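Local coordinates for protein probable transcriptional regulator (Pseudomonas aeruginosa, PDB 2NNN) that probably acts as a DNA-binding transcription factor of the MarR family, working as a two-subunit assembly with winged helix-turn-helix domains, at residues I13-I16 with L17-N21; L44-L47 with G48-P52. One frame throughout, in Å; residues are numbered along the deposited sequence.

Interaction 1 (I13-I16 with L17-N21); sequences IGFI and LRQAN
Ile-13 to Ile-16 and Leu-17 to Asn-21 are consecutive turns of one alpha-helix, the opening part of helix 13-31, and the backbone evidence is four successive i to i+4 hydrogen bonds. Leu-17 N donates to Ile-13 O at 2.9 Å; Arg-18 N to Gly-14 O, Gln-19 N to Phe-15 O and Ala-20 N to Ile-16 O follow, the last nearly straight at its hydrogen. In MarR proteins this first long helix belongs to the dimerisation region, and the contacts agree: Ile-13 packs on Asn-117, Ile-16 on Ile-140 and Leu-17 on Asn-21, all three partners in the second subunit.

Two flanks of the turn differ in character. On the apolar one, Ile-13 CG1 comes to 4.3 Å from Leu-17 CG, and Leu-17 CG also lies 3.2 Å from Ile-13 O. On the other, the Phe-15 ring is met by Gln-19 over a face and by Arg-18 at an edge. With chi1 at -176° its CG sits beside its own carbonyl carbon, bringing the ring closer to the following turn. The Gln-19 amide stacks over one ring face, its plane turned 19° from that of the ring and its CD 3.8 Å from Phe-15 CZ. Gln-19 CG meanwhile rests 3.3 Å from Phe-15 O.

Arg-18 approaches differently, arriving at the ring edge near its plane, with ring and guanidinium planes 56° apart. This geometry speaks against a face-on cation-pi stack. The guanidinium is anchored elsewhere: NH2 donates to the carbonyl oxygen of Thr-62 of the second subunit, and the same NH2 lies 3.6 Å from Phe-15 CE1.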
loop_
_atom_site.group_PDB
_atom_site.type_symbol
_atom_site.label_atom_id
_atom_site.label_comp_id
_atom_site.label_asym_id
_atom_site.label_seq_id
_atom_site.Cartn_x
_atom_site.Cartn_y
_atom_site.Cartn_z
ATOM N N ILE A 13 -3.197 12.317 2.941
ATOM C CA ILE A 13 -2.581 11.216 3.665
ATOM C C ILE A 13 -2.611 9.887 2.908
ATOM O O ILE A 13 -1.742 9.048 3.102
ATOM C CB ILE A 13 -3.142 11.089 5.101
ATOM C CG1 ILE A 13 -2.221 10.226 5.979
ATOM C CG2 ILE A 13 -4.577 10.565 5.086
ATOM C CD1 ILE A 13 -0.934 10.918 6.379
ATOM N N GLY A 14 -3.574 9.702 2.021
ATOM C CA GLY A 14 -3.597 8.506 1.170
ATOM C C GLY A 14 -2.426 8.407 0.203
ATOM O O GLY A 14 -1.817 7.357 0.071
ATOM N N PHE A 15 -2.120 9.512 -0.468
ATOM C CA PHE A 15 -0.972 9.614 -1.379
ATOM C C PHE A 15 0.336 9.345 -0.621
ATOM O O PHE A 15 1.188 8.583 -1.081
ATOM C CB PHE A 15 -0.973 11.016 -2.012
ATOM C CG PHE A 15 0.103 11.240 -3.043
ATOM C CD1 PHE A 15 0.417 10.259 -3.996
ATOM C CD2 PHE A 15 0.781 12.457 -3.093
ATOM C CE1 PHE A 15 1.403 10.468 -4.936
ATOM C CE2 PHE A 15 1.776 12.678 -4.048
ATOM C CZ PHE A 15 2.081 11.687 -4.973
ATOM N N ILE A 16 0.463 9.962 0.553
ATOM C CA ILE A 16 1.619 9.798 1.430
ATOM C C ILE A 16 1.766 8.340 1.875
ATOM O O ILE A 16 2.834 7.769 1.764
ATOM C CB ILE A 16 1.505 10.746 2.660
ATOM C CG1 ILE A 16 1.426 12.220 2.196
ATOM C CG2 ILE A 16 2.661 10.519 3.648
ATOM C CD1 ILE A 16 1.306 13.235 3.333
ATOM N N LEU A 17 0.675 7.735 2.354
ATOM C CA LEU A 17 0.685 6.314 2.742
ATOM C C LEU A 17 1.125 5.403 1.617
ATOM O O LEU A 17 1.917 4.508 1.841
ATOM C CB LEU A 17 -0.677 5.861 3.266
ATOM C CG LEU A 17 -1.059 6.348 4.653
ATOM C CD1 LEU A 17 -2.509 5.931 4.951
ATOM C CD2 LEU A 17 -0.075 5.812 5.675
ATOM N N ARG A 18 0.626 5.648 0.411
ATOM C CA ARG A 18 0.999 4.850 -0.761
ATOM C C ARG A 18 2.492 4.947 -1.059
ATOM O O ARG A 18 3.150 3.941 -1.319
ATOM C CB ARG A 18 0.180 5.262 -1.993
ATOM C CG ARG A 18 0.635 4.538 -3.254
ATOM C CD ARG A 18 -0.400 4.531 -4.371
ATOM N NE ARG A 18 -0.678 5.832 -5.005
ATOM C CZ ARG A 18 0.146 6.505 -5.816
ATOM N NH1 ARG A 18 1.364 6.052 -6.079
ATOM N NH2 ARG A 18 -0.253 7.656 -6.356
ATOM N N GLN A 19 3.025 6.162 -1.012
ATOM C CA GLN A 19 4.450 6.388 -1.284
ATOM C C GLN A 19 5.375 5.726 -0.276
ATOM O O GLN A 19 6.368 5.126 -0.665
ATOM C CB GLN A 19 4.741 7.878 -1.320
ATOM C CG GLN A 19 4.179 8.563 -2.534
ATOM C CD GLN A 19 4.347 10.031 -2.429
ATOM O OE1 GLN A 19 3.566 10.721 -1.776
ATOM N NE2 GLN A 19 5.375 10.526 -3.040
ATOM N N ALA A 20 5.054 5.868 1.016
ATOM C CA ALA A 20 5.758 5.169 2.102
ATOM C C ALA A 20 5.694 3.649 1.890
ATOM O O ALA A 20 6.686 2.934 2.075
ATOM C CB ALA A 20 5.158 5.548 3.439
ATOM N N ASN A 21 4.521 3.173 1.483
ATOM C CA ASN A 21 4.323 1.776 1.137
ATOM C C ASN A 21 5.207 1.342 -0.034
ATOM O O ASN A 21 5.872 0.313 0.054
ATOM C CB ASN A 21 2.845 1.514 0.845
ATOM C CG ASN A 21 2.341 0.211 1.441
ATOM O OD1 ASN A 21 1.821 -0.640 0.719
ATOM N ND2 ASN A 21 2.460 0.048 2.742
#

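Interaction 2 (L44-L47 with G48-P52)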
loop_
_atom_site.group_PDB
_atom_site.type_symbol
_atom_site.label_atom_id
_atom_site.label_comp_id
_atom_site.label_asym_id
_atom_site.label_seq_id
_atom_site.Cartn_x
_atom_site.Cartn_y
_atom_site.Cartn_z
ATOM N N LEU A 44 4.611 -16.144 6.703
ATOM C CA LEU A 44 5.646 -17.072 7.199
ATOM C C LEU A 44 5.970 -16.776 8.670
ATOM O O LEU A 44 5.970 -17.678 9.511
ATOM C CB LEU A 44 6.928 -16.945 6.366
ATOM C CG LEU A 44 7.960 -18.049 6.520
ATOM C CD1 LEU A 44 7.630 -19.217 5.573
ATOM C CD2 LEU A 44 9.365 -17.517 6.251
ATOM N N VAL A 45 6.256 -15.504 8.957
ATOM C CA VAL A 45 6.495 -15.052 10.320
ATOM C C VAL A 45 5.332 -15.449 11.236
ATOM O O VAL A 45 5.558 -16.080 12.261
ATOM C CB VAL A 45 6.798 -13.526 10.374
ATOM C CG1 VAL A 45 6.918 -13.028 11.807
ATOM C CG2 VAL A 45 8.082 -13.222 9.598
ATOM N N ARG A 46 4.102 -15.120 10.839
ATOM C CA ARG A 46 2.928 -15.405 11.661
ATOM C C ARG A 46 2.717 -16.898 11.952
ATOM O O ARG A 46 2.445 -17.263 13.094
ATOM C CB ARG A 46 1.661 -14.783 11.064
ATOM C CG ARG A 46 0.448 -14.811 11.995
ATOM C CD ARG A 46 0.646 -13.897 13.190
ATOM N NE ARG A 46 0.284 -12.515 12.880
ATOM C CZ ARG A 46 0.590 -11.461 13.636
ATOM N NH1 ARG A 46 1.294 -11.601 14.750
ATOM N NH2 ARG A 46 0.201 -10.255 13.267
ATOM N N LEU A 47 2.853 -17.751 10.932
ATOM C CA LEU A 47 2.830 -19.205 11.123
ATOM C C LEU A 47 3.911 -19.721 12.078
ATOM O O LEU A 47 3.761 -20.801 12.660
ATOM C CB LEU A 47 2.977 -19.929 9.791
ATOM C CG LEU A 47 1.780 -20.050 8.854
ATOM C CD1 LEU A 47 2.233 -20.686 7.559
ATOM C CD2 LEU A 47 0.621 -20.839 9.472
ATOM N N GLY A 48 5.007 -18.972 12.215
ATOM C CA GLY A 48 6.042 -19.295 13.182
ATOM C C GLY A 48 5.623 -18.960 14.593
ATOM O O GLY A 48 5.970 -19.673 15.520
ATOM N N GLU A 49 4.880 -17.866 14.758
ATOM C CA GLU A 49 4.316 -17.488 16.060
ATOM C C GLU A 49 3.240 -18.467 16.533
ATOM O O GLU A 49 3.232 -18.890 17.686
ATOM C CB GLU A 49 3.700 -16.087 16.006
ATOM C CG GLU A 49 4.697 -14.971 15.774
ATOM C CD GLU A 49 4.038 -13.591 15.721
ATOM O OE1 GLU A 49 3.088 -13.381 16.506
ATOM O OE2 GLU A 49 4.484 -12.723 14.915
ATOM N N THR A 50 2.345 -18.825 15.623
ATOM C CA THR A 50 1.093 -19.491 15.968
ATOM C C THR A 50 1.191 -21.004 16.059
ATOM O O THR A 50 0.514 -21.627 16.876
ATOM C CB THR A 50 0.004 -19.172 14.925
ATOM O OG1 THR A 50 0.504 -19.488 13.624
ATOM C CG2 THR A 50 -0.386 -17.703 14.976
ATOM N N GLY A 51 2.026 -21.599 15.218
ATOM C CA GLY A 51 1.971 -23.035 15.008
ATOM C C GLY A 51 0.784 -23.274 14.089
ATOM O O GLY A 51 0.298 -22.325 13.454
ATOM N N PRO A 52 0.310 -24.533 14.010
ATOM C CA PRO A 52 -0.829 -24.882 13.150
ATOM C C PRO A 52 -2.075 -24.005 13.389
ATOM O O PRO A 52 -2.489 -23.780 14.528
ATOM C CB PRO A 52 -1.086 -26.367 13.468
ATOM C CG PRO A 52 -0.273 -26.670 14.683
ATOM C CD PRO A 52 0.849 -25.709 14.719
#
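Arg-46 and Glu-49 join by a salt bridge one turn apart on helix 38-50, close to its C-terminal end, within the winged helix-turn-helix region expected of a MarR protein. Arg-46 NH1 reaches Glu-49 OE1 at 3.1 Å with an N-H...O angle of 137°. OE1 lies at the edge of the guanidinium, in its plane, whereas NH1 comes from above the carboxylate; the two planes stand 77° apart, which excludes a coplanar double bridge. Bends at chi2 and chi3 curl the arginine chain back toward the acid. The guanidinium has further partners: NH2 donates to Leu-61 O, and NH1 forms a second salt bridge with Asp-10 of the second subunit. One cation is thus shared between two carboxylates, one from each subunit, which fixes the guanidinium from both chains.

Leu-47 faces the fold instead, its side chain packing on Leu-58 of helix 55-61 and on Val-96 and Leu-98 of strand 93-98. Its carbonyl takes the closing helical bond, from Gly-51 N to Leu-47 O at 3.2 Å. Gly-51 leaves the helix with a positive phi, and since Pro-52 follows with no N-H, the 6-to-1 bond of a Schellman motif cannot form.

Thr-50 N donates to Arg-46 O at 3.0 Å. The hydroxyl of the same residue has one proton and two acceptors to choose from: Thr-50 OG1 lies 3.0 Å from Arg-46 O and 2.8 Å from Gly-51 O.

Within one chain, interactions 1 and 2 are separate: their centres are 29 Å apart, their nearest atoms about 15 Å, and they lie on opposite sides of the chain's centre, on consecutive helices 13-31 and 38-50. The dimer brings such sites together. Arg-46 of interaction 2 packs on Phe-15 of the second subunit, the counterpart of the ring in interaction 1, while Arg-18 of interaction 1 bonds to Thr-62 of the second subunit, equivalent to the loop residue that Arg-46 touches in its own chain. This crosswise pairing joins the start of one subunit's dimerisation helix to the probable DNA-binding region of the other.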